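Local coordinates for protein putative (Helicobacter pylori, PDB 4O8S) that probably transfers nucleotides, as a member of the nucleotidyltransferase superfamily related to the AbiEii toxins of type IV toxin-antitoxin systems, at residues A[23-37]-A[115-129]. Residues are numbered along the deposited sequence; the frame is centred on the assembly and turned at random.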
ATOM      1  N   THR A  23      -9.248  13.617  11.146  1.00 44.51           N
ATOM      2  CA  THR A  23     -10.437  12.774  10.962  1.00 41.85           C
ATOM      3  C   THR A  23     -10.079  11.337  11.338  1.00 39.46           C
ATOM      4  O   THR A  23      -8.922  11.065  11.672  1.00 38.60           O
ATOM      5  CB  THR A  23     -10.905  12.797   9.507  1.00 41.68           C
ATOM      6  OG1 THR A  23     -10.026  11.976   8.728  1.00 39.44           O
ATOM      7  CG2 THR A  23     -10.914  14.227   8.964  1.00 40.74           C
ATOM      8  N   PRO A  24     -11.056  10.408  11.302  1.00 42.70           N
ATOM      9  CA  PRO A  24     -10.634   9.038  11.627  1.00 41.75           C
ATOM     10  C   PRO A  24     -10.117   8.253  10.412  1.00 36.62           C
ATOM     11  O   PRO A  24      -9.885   7.049  10.540  1.00 36.72           O
ATOM     12  CB  PRO A  24     -11.926   8.383  12.152  1.00 42.79           C
ATOM     13  CG  PRO A  24     -12.932   9.524  12.321  1.00 45.07           C
ATOM     14  CD  PRO A  24     -12.528  10.534  11.304  1.00 43.38           C
HETATM   15  N   MSE A  25      -9.958   8.915   9.268  1.00 37.34           N
HETATM   16  CA  MSE A  25      -9.441   8.277   8.047  1.00 36.58           C
HETATM   17  C   MSE A  25      -8.025   7.711   8.241  1.00 34.30           C
HETATM   18  O   MSE A  25      -7.146   8.408   8.733  1.00 33.40           O
HETATM   19  CB  MSE A  25      -9.398   9.302   6.915  1.00 31.49           C
HETATM   20  CG  MSE A  25     -10.755   9.825   6.528  1.00 37.77           C
HETATM   21 SE   MSE A  25     -11.569   8.667   5.130  1.00 39.36          SE
HETATM   22  CE  MSE A  25     -10.769   9.444   3.554  1.00 32.70           C
ATOM     23  N   VAL A  26      -7.809   6.464   7.826  1.00 29.67           N
ATOM     24  CA  VAL A  26      -6.499   5.821   7.916  1.00 29.01           C
ATOM     25  C   VAL A  26      -6.052   5.373   6.526  1.00 29.89           C
ATOM     26  O   VAL A  26      -6.728   4.529   5.895  1.00 27.11           O
ATOM     27  CB  VAL A  26      -6.564   4.567   8.805  1.00 32.96           C
ATOM     28  CG1 VAL A  26      -5.143   3.952   8.992  1.00 30.25           C
ATOM     29  CG2 VAL A  26      -7.236   4.896  10.148  1.00 31.04           C
ATOM     30  N   LEU A  27      -4.940   5.932   6.044  1.00 23.53           N
ATOM     31  CA  LEU A  27      -4.350   5.533   4.755  1.00 25.66           C
ATOM     32  C   LEU A  27      -3.774   4.134   4.869  1.00 29.88           C
ATOM     33  O   LEU A  27      -3.085   3.814   5.847  1.00 26.72           O
ATOM     34  CB  LEU A  27      -3.242   6.503   4.348  1.00 25.75           C
ATOM     35  CG  LEU A  27      -2.599   6.431   2.953  1.00 29.06           C
ATOM     36  CD1 LEU A  27      -3.577   6.921   1.878  1.00 25.61           C
ATOM     37  CD2 LEU A  27      -1.293   7.257   2.925  1.00 28.96           C
ATOM     38  N   LYS A  28      -4.057   3.288   3.877  1.00 21.66           N
ATOM     39  CA  LYS A  28      -3.542   1.938   3.878  1.00 24.70           C
ATOM     40  C   LYS A  28      -2.946   1.603   2.517  1.00 22.28           C
ATOM     41  O   LYS A  28      -2.753   2.480   1.676  1.00 22.24           O
ATOM     42  CB  LYS A  28      -4.648   0.934   4.220  1.00 29.33           C
ATOM     43  CG  LYS A  28      -5.828   1.005   3.246  1.00 29.53           C
ATOM     44  CD  LYS A  28      -6.891  -0.052   3.572  1.00 32.15           C
ATOM     45  CE  LYS A  28      -8.080   0.089   2.597  1.00 34.49           C
ATOM     46  NZ  LYS A  28      -9.130  -0.926   2.879  1.00 38.26           N
ATOM     47  N   GLY A  29      -2.636   0.329   2.335  1.00 28.18           N
ATOM     48  CA  GLY A  29      -2.159  -0.189   1.072  1.00 28.62           C
ATOM     49  C   GLY A  29      -0.897   0.432   0.527  1.00 30.58           C
ATOM     50  O   GLY A  29       0.008   0.860   1.280  1.00 29.89           O
ATOM     51  N   GLU A  30      -0.847   0.507  -0.798  1.00 26.63           N
ATOM     52  CA  GLU A  30       0.388   0.820  -1.497  1.00 28.93           C
ATOM     53  C   GLU A  30       0.881   2.220  -1.248  1.00 28.59           C
ATOM     54  O   GLU A  30       2.080   2.449  -1.055  1.00 28.07           O
ATOM     55  CB  GLU A  30       0.202   0.549  -2.991  1.00 26.83           C
ATOM     56  CG  GLU A  30       0.042  -0.947  -3.203  1.00 28.63           C
ATOM     57  CD  GLU A  30      -0.508  -1.318  -4.564  1.00 38.36           C
ATOM     58  OE1 GLU A  30      -0.507  -0.457  -5.481  1.00 36.36           O
ATOM     59  OE2 GLU A  30      -0.918  -2.493  -4.712  1.00 39.70           O
ATOM     60  N   THR A  31      -0.033   3.174  -1.253  1.00 24.78           N
ATOM     61  CA  THR A  31       0.391   4.552  -1.088  1.00 26.13           C
ATOM     62  C   THR A  31       0.732   4.843   0.377  1.00 25.65           C
ATOM     63  O   THR A  31       1.459   5.794   0.663  1.00 26.00           O
ATOM     64  CB  THR A  31      -0.623   5.527  -1.731  1.00 27.22           C
ATOM     65  OG1 THR A  31      -0.722   5.210  -3.141  1.00 28.98           O
ATOM     66  CG2 THR A  31      -0.193   7.002  -1.577  1.00 25.97           C
ATOM     67  N   ALA A  32       0.259   4.002   1.297  1.00 24.58           N
ATOM     68  CA  ALA A  32       0.712   4.103   2.695  1.00 26.85           C
ATOM     69  C   ALA A  32       2.185   3.718   2.760  1.00 25.69           C
ATOM     70  O   ALA A  32       3.006   4.408   3.380  1.00 25.55           O
ATOM     71  CB  ALA A  32      -0.094   3.189   3.590  1.00 24.59           C
ATOM     72  N   LEU A  33       2.534   2.634   2.081  1.00 26.12           N
ATOM     73  CA  LEU A  33       3.946   2.250   1.976  1.00 30.06           C
ATOM     74  C   LEU A  33       4.802   3.362   1.348  1.00 28.74           C
ATOM     75  O   LEU A  33       5.913   3.658   1.825  1.00 28.63           O
ATOM     76  CB  LEU A  33       4.087   0.953   1.192  1.00 23.74           C
ATOM     77  CG  LEU A  33       3.525  -0.291   1.879  1.00 28.16           C
ATOM     78  CD1 LEU A  33       3.625  -1.487   0.948  1.00 28.71           C
ATOM     79  CD2 LEU A  33       4.268  -0.580   3.193  1.00 32.91           C
ATOM     80  N   TYR A  34       4.273   4.010   0.312  1.00 26.62           N
ATOM     81  CA  TYR A  34       5.024   5.051  -0.384  1.00 28.27           C
ATOM     82  C   TYR A  34       5.212   6.348   0.406  1.00 32.73           C
ATOM     83  O   TYR A  34       6.319   6.896   0.429  1.00 32.79           O
ATOM     84  CB  TYR A  34       4.388   5.369  -1.738  1.00 27.49           C
ATOM     85  CG  TYR A  34       5.109   6.467  -2.484  1.00 30.65           C
ATOM     86  CD1 TYR A  34       6.372   6.246  -3.034  1.00 33.67           C
ATOM     87  CD2 TYR A  34       4.540   7.726  -2.634  1.00 34.62           C
ATOM     88  CE1 TYR A  34       7.048   7.253  -3.729  1.00 36.74           C
ATOM     89  CE2 TYR A  34       5.213   8.745  -3.326  1.00 39.47           C
ATOM     90  CZ  TYR A  34       6.470   8.496  -3.869  1.00 38.95           C
ATOM     91  OH  TYR A  34       7.150   9.485  -4.554  1.00 42.00           O
ATOM     92  N   LEU A  35       4.141   6.844   1.030  1.00 27.15           N
ATOM     93  CA  LEU A  35       4.191   8.125   1.736  1.00 31.36           C
ATOM     94  C   LEU A  35       4.730   7.947   3.158  1.00 31.68           C
ATOM     95  O   LEU A  35       5.321   8.858   3.728  1.00 33.78           O
ATOM     96  CB  LEU A  35       2.796   8.750   1.823  1.00 28.79           C
ATOM     97  CG  LEU A  35       2.176   9.270   0.518  1.00 34.27           C
ATOM     98  CD1 LEU A  35       0.810   9.899   0.772  1.00 32.59           C
ATOM     99  CD2 LEU A  35       3.111  10.275  -0.142  1.00 34.80           C
ATOM    100  N   GLY A  36       4.492   6.775   3.731  1.00 29.45           N
ATOM    101  CA  GLY A  36       4.834   6.549   5.120  1.00 35.33           C
ATOM    102  C   GLY A  36       6.058   5.683   5.376  1.00 36.92           C
ATOM    103  O   GLY A  36       6.731   5.869   6.392  1.00 31.62           O
ATOM    104  N   TYR A  37       6.363   4.745   4.483  1.00 27.18           N
ATOM    105  CA  TYR A  37       7.362   3.749   4.847  1.00 28.25           C
ATOM    106  C   TYR A  37       8.542   3.587   3.894  1.00 25.75           C
ATOM    107  O   TYR A  37       9.306   2.622   4.022  1.00 29.76           O
ATOM    108  CB  TYR A  37       6.688   2.404   5.103  1.00 26.66           C
ATOM    109  CG  TYR A  37       5.657   2.448   6.222  1.00 30.47           C
ATOM    110  CD1 TYR A  37       6.051   2.601   7.551  1.00 29.12           C
ATOM    111  CD2 TYR A  37       4.293   2.326   5.949  1.00 28.38           C
ATOM    112  CE1 TYR A  37       5.115   2.630   8.580  1.00 33.48           C
ATOM    113  CE2 TYR A  37       3.343   2.349   6.969  1.00 26.06           C
ATOM    114  CZ  TYR A  37       3.759   2.501   8.279  1.00 33.72           C
ATOM    115  OH  TYR A  37       2.840   2.515   9.306  1.00 29.52           O
ATOM    116  N   VAL A 115      -3.478   2.593  14.646  1.00 47.52           N
ATOM    117  CA  VAL A 115      -3.120   3.671  13.734  1.00 42.97           C
ATOM    118  C   VAL A 115      -1.753   4.259  14.098  1.00 41.32           C
ATOM    119  O   VAL A 115      -1.513   4.580  15.264  1.00 42.51           O
ATOM    120  CB  VAL A 115      -4.178   4.792  13.780  1.00 40.24           C
ATOM    121  CG1 VAL A 115      -3.794   5.961  12.850  1.00 35.37           C
ATOM    122  CG2 VAL A 115      -5.551   4.238  13.414  1.00 44.06           C
ATOM    123  N   ASN A 116      -0.868   4.392  13.105  1.00 34.64           N
ATOM    124  CA  ASN A 116       0.368   5.171  13.252  1.00 30.66           C
ATOM    125  C   ASN A 116       0.154   6.576  12.732  1.00 34.47           C
ATOM    126  O   ASN A 116      -0.731   6.807  11.883  1.00 30.11           O
ATOM    127  CB  ASN A 116       1.517   4.572  12.425  1.00 29.44           C
ATOM    128  CG  ASN A 116       2.067   3.293  13.020  1.00 31.55           C
ATOM    129  OD1 ASN A 116       1.867   3.008  14.211  1.00 31.08           O
ATOM    130  ND2 ASN A 116       2.785   2.517  12.200  1.00 29.59           N
ATOM    131  N   VAL A 117       0.969   7.515  13.214  1.00 31.67           N
ATOM    132  CA  VAL A 117       1.117   8.801  12.532  1.00 33.13           C
ATOM    133  C   VAL A 117       2.545   8.934  12.040  1.00 33.21           C
ATOM    134  O   VAL A 117       3.499   8.669  12.786  1.00 32.83           O
ATOM    135  CB  VAL A 117       0.785   9.995  13.434  1.00 34.58           C
ATOM    136  CG1 VAL A 117       0.893  11.321  12.638  1.00 30.53           C
ATOM    137  CG2 VAL A 117      -0.601   9.822  14.035  1.00 32.95           C
ATOM    138  N   ILE A 118       2.695   9.324  10.778  1.00 28.48           N
ATOM    139  CA  ILE A 118       3.996   9.498  10.177  1.00 31.06           C
ATOM    140  C   ILE A 118       3.947  10.811   9.411  1.00 35.25           C
ATOM    141  O   ILE A 118       3.129  10.964   8.484  1.00 31.21           O
ATOM    142  CB  ILE A 118       4.334   8.336   9.201  1.00 34.83           C
ATOM    143  CG1 ILE A 118       4.238   6.982   9.909  1.00 30.69           C
ATOM    144  CG2 ILE A 118       5.698   8.541   8.561  1.00 35.39           C
ATOM    145  CD1 ILE A 118       5.419   6.678  10.824  1.00 40.64           C
ATOM    146  N   GLU A 119       4.814  11.757   9.788  1.00 31.67           N
ATOM    147  CA  GLU A 119       4.838  13.079   9.160  1.00 34.78           C
ATOM    148  C   GLU A 119       3.452  13.711   9.054  1.00 36.38           C
ATOM    149  O   GLU A 119       3.092  14.299   8.029  1.00 38.39           O
ATOM    150  CB  GLU A 119       5.533  13.045   7.798  1.00 38.18           C
ATOM    151  CG  GLU A 119       7.047  12.785   7.888  1.00 41.25           C
ATOM    152  CD  GLU A 119       7.781  13.784   8.808  1.00 49.11           C
ATOM    153  OE1 GLU A 119       7.339  14.961   8.931  1.00 46.92           O
ATOM    154  OE2 GLU A 119       8.810  13.385   9.412  1.00 51.28           O
ATOM    155  N   GLY A 120       2.689  13.604  10.134  1.00 34.40           N
ATOM    156  CA  GLY A 120       1.398  14.252  10.208  1.00 37.82           C
ATOM    157  C   GLY A 120       0.311  13.494   9.465  1.00 38.03           C
ATOM    158  O   GLY A 120      -0.756  14.048   9.218  1.00 39.34           O
HETATM  159  N   MSE A 121       0.562  12.230   9.125  1.00 29.50           N
HETATM  160  CA  MSE A 121      -0.429  11.454   8.375  1.00 34.31           C
HETATM  161  C   MSE A 121      -0.823  10.187   9.107  1.00 31.21           C
HETATM  162  O   MSE A 121       0.053   9.441   9.561  1.00 28.90           O
HETATM  163  CB  MSE A 121       0.142  11.075   7.009  1.00 30.07           C
HETATM  164  CG  MSE A 121       0.500  12.265   6.157  1.00 32.51           C
HETATM  165 SE   MSE A 121       1.307  11.675   4.424  1.00 37.50          SE
HETATM  166  CE  MSE A 121       3.114  11.252   5.069  1.00 39.41           C
ATOM    167  N   ARG A 122      -2.130   9.946   9.217  1.00 26.59           N
ATOM    168  CA  ARG A 122      -2.650   8.720   9.826  1.00 25.50           C
ATOM    169  C   ARG A 122      -2.540   7.561   8.829  1.00 30.40           C
ATOM    170  O   ARG A 122      -3.110   7.608   7.721  1.00 27.00           O
ATOM    171  CB  ARG A 122      -4.111   8.915  10.243  1.00 27.07           C
ATOM    172  CG  ARG A 122      -4.312   9.949  11.367  1.00 32.84           C
ATOM    173  CD  ARG A 122      -5.801  10.301  11.562  1.00 34.58           C
ATOM    174  NE  ARG A 122      -6.681   9.127  11.568  1.00 35.37           N
ATOM    175  CZ  ARG A 122      -6.892   8.353  12.631  1.00 39.83           C
ATOM    176  NH1 ARG A 122      -6.278   8.615  13.780  1.00 41.41           N
ATOM    177  NH2 ARG A 122      -7.716   7.312  12.552  1.00 39.38           N
ATOM    178  N   ILE A 123      -1.795   6.528   9.206  1.00 31.78           N
ATOM    179  CA  ILE A 123      -1.438   5.468   8.273  1.00 30.89           C
ATOM    180  C   ILE A 123      -1.542   4.131   8.996  1.00 31.09           C
ATOM    181  O   ILE A 123      -1.288   4.054  10.209  1.00 30.23           O
ATOM    182  CB  ILE A 123       0.008   5.683   7.739  1.00 32.37           C
ATOM    183  CG1 ILE A 123       0.106   7.004   6.969  1.00 35.29           C
ATOM    184  CG2 ILE A 123       0.446   4.571   6.814  1.00 30.47           C
ATOM    185  CD1 ILE A 123       1.405   7.132   6.135  1.00 36.31           C
ATOM    186  N   ALA A 124      -1.915   3.081   8.263  1.00 25.44           N
ATOM    187  CA  ALA A 124      -2.049   1.738   8.835  1.00 26.62           C
ATOM    188  C   ALA A 124      -0.684   1.219   9.280  1.00 28.81           C
ATOM    189  O   ALA A 124       0.346   1.572   8.675  1.00 24.09           O
ATOM    190  CB  ALA A 124      -2.633   0.779   7.798  1.00 27.90           C
ATOM    191  N   LYS A 125      -0.668   0.351  10.288  1.00 28.90           N
ATOM    192  CA  LYS A 125       0.587  -0.280  10.704  1.00 35.37           C
ATOM    193  C   LYS A 125       1.073  -1.280   9.666  1.00 34.32           C
ATOM    194  O   LYS A 125       0.275  -1.857   8.911  1.00 31.25           O
ATOM    195  CB  LYS A 125       0.441  -0.983  12.059  1.00 36.61           C
ATOM    196  CG  LYS A 125       0.107  -0.046  13.212  1.00 40.39           C
ATOM    197  CD  LYS A 125      -0.124  -0.840  14.493  1.00 47.03           C
ATOM    198  CE  LYS A 125      -0.187   0.087  15.711  1.00 52.47           C
ATOM    199  NZ  LYS A 125      -0.398  -0.677  16.985  1.00 53.14           N
ATOM    200  N   ILE A 126       2.386  -1.501   9.661  1.00 27.64           N
ATOM    201  CA  ILE A 126       3.023  -2.358   8.673  1.00 30.99           C
ATOM    202  C   ILE A 126       2.415  -3.754   8.661  1.00 31.18           C
ATOM    203  O   ILE A 126       2.196  -4.349   7.584  1.00 30.24           O
ATOM    204  CB  ILE A 126       4.548  -2.494   8.941  1.00 32.04           C
ATOM    205  CG1 ILE A 126       5.269  -1.190   8.625  1.00 30.03           C
ATOM    206  CG2 ILE A 126       5.151  -3.616   8.097  1.00 29.86           C
ATOM    207  CD1 ILE A 126       5.384  -0.950   7.145  1.00 34.76           C
ATOM    208  N   GLU A 127       2.148  -4.302   9.841  1.00 31.65           N
ATOM    209  CA  GLU A 127       1.650  -5.673   9.884  1.00 34.60           C
ATOM    210  C   GLU A 127       0.270  -5.799   9.229  1.00 33.73           C
ATOM    211  O   GLU A 127      -0.045  -6.825   8.642  1.00 32.00           O
ATOM    212  CB  GLU A 127       1.689  -6.273  11.310  1.00 40.15           C
ATOM    213  CG  GLU A 127       0.959  -5.490  12.387  1.00 52.36           C
ATOM    214  CD  GLU A 127       0.622  -6.351  13.618  1.00 68.20           C
ATOM    215  OE1 GLU A 127      -0.270  -5.946  14.408  1.00 65.09           O
ATOM    216  OE2 GLU A 127       1.249  -7.429  13.793  1.00 70.32           O
ATOM    217  N   ARG A 128      -0.536  -4.745   9.295  1.00 34.59           N
ATOM    218  CA  ARG A 128      -1.837  -4.761   8.625  1.00 36.43           C
ATOM    219  C   ARG A 128      -1.629  -4.685   7.105  1.00 35.96           C
ATOM    220  O   ARG A 128      -2.307  -5.369   6.331  1.00 34.18           O
ATOM    221  CB  ARG A 128      -2.688  -3.586   9.120  1.00 39.84           C
ATOM    222  CG  ARG A 128      -4.170  -3.585   8.698  1.00 47.20           C
ATOM    223  CD  ARG A 128      -4.886  -2.419   9.402  1.00 60.13           C
ATOM    224  NE  ARG A 128      -6.276  -2.185   8.990  1.00 69.50           N
ATOM    225  CZ  ARG A 128      -7.345  -2.452   9.745  1.00 67.26           C
ATOM    226  NH1 ARG A 128      -7.203  -2.986  10.954  1.00 65.68           N
ATOM    227  NH2 ARG A 128      -8.564  -2.187   9.287  1.00 62.52           N
ATOM    228  N   ILE A 129      -0.675  -3.868   6.672  1.00 27.12           N
ATOM    229  CA  ILE A 129      -0.375  -3.804   5.251  1.00 28.74           C
ATOM    230  C   ILE A 129       0.096  -5.164   4.717  1.00 29.39           C
ATOM    231  O   ILE A 129      -0.337  -5.597   3.645  1.00 30.32           O
ATOM    232  CB  ILE A 129       0.633  -2.692   4.934  1.00 30.20           C
ATOM    233  CG1 ILE A 129       0.042  -1.345   5.392  1.00 26.57           C
ATOM    234  CG2 ILE A 129       0.945  -2.685   3.434  1.00 26.97           C
ATOM    235  CD1 ILE A 129       1.053  -0.196   5.495  1.00 30.55           C
TER
HETATM  236  O   HOH W   1      -5.179   9.251   6.799  1.00 27.65           O
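In the nucleotidyltransferase fold of this AbiEii-family protein, the short strand 26-27 and the following helix 29-36 are joined to the beta-hairpin 115-124 and the start of the helix after it. A single beta bridge pairs Leu-27 with Ile-123: Leu-27 N donates to Arg-122 O (3.0 Å), and Ala-124 N donates to Leu-27 O (2.8 Å). One water donates to both Met-25 O and Arg-122 O, extending the link beside the bridge. Strand 26-27 also pairs with strand 46-50, where Asp-49 forms salt bridges to both Lys-28 and Arg-128.

Arg-122, its chain bent at chi3 (45°), turns its guanidinium back to the 23-25 backbone. NE donates to Met-25 O and NH2 to Pro-24 O, both 3.0 Å, with the donors above the carbonyl planes rather than on lone pairs; NH1 pairs with Glu-112. Deeper in, Ile-123 CG2 meets Ala-32 CB at 3.5 Å, while its CD1 abuts Gly-36 CA at 3.6 Å.

Tyr-37 is the first residue past helix 29-36. Ile-126 CD1 sits over the ring centre in a CH-pi contact, 10° off the normal. Tyr-37 OH is gripped twice, donating to Ala-124 O (2.7 Å) and accepting from Asn-116 ND2 (2.9 Å), with the hydroxyl lying near the plane of the Asn-116 amide.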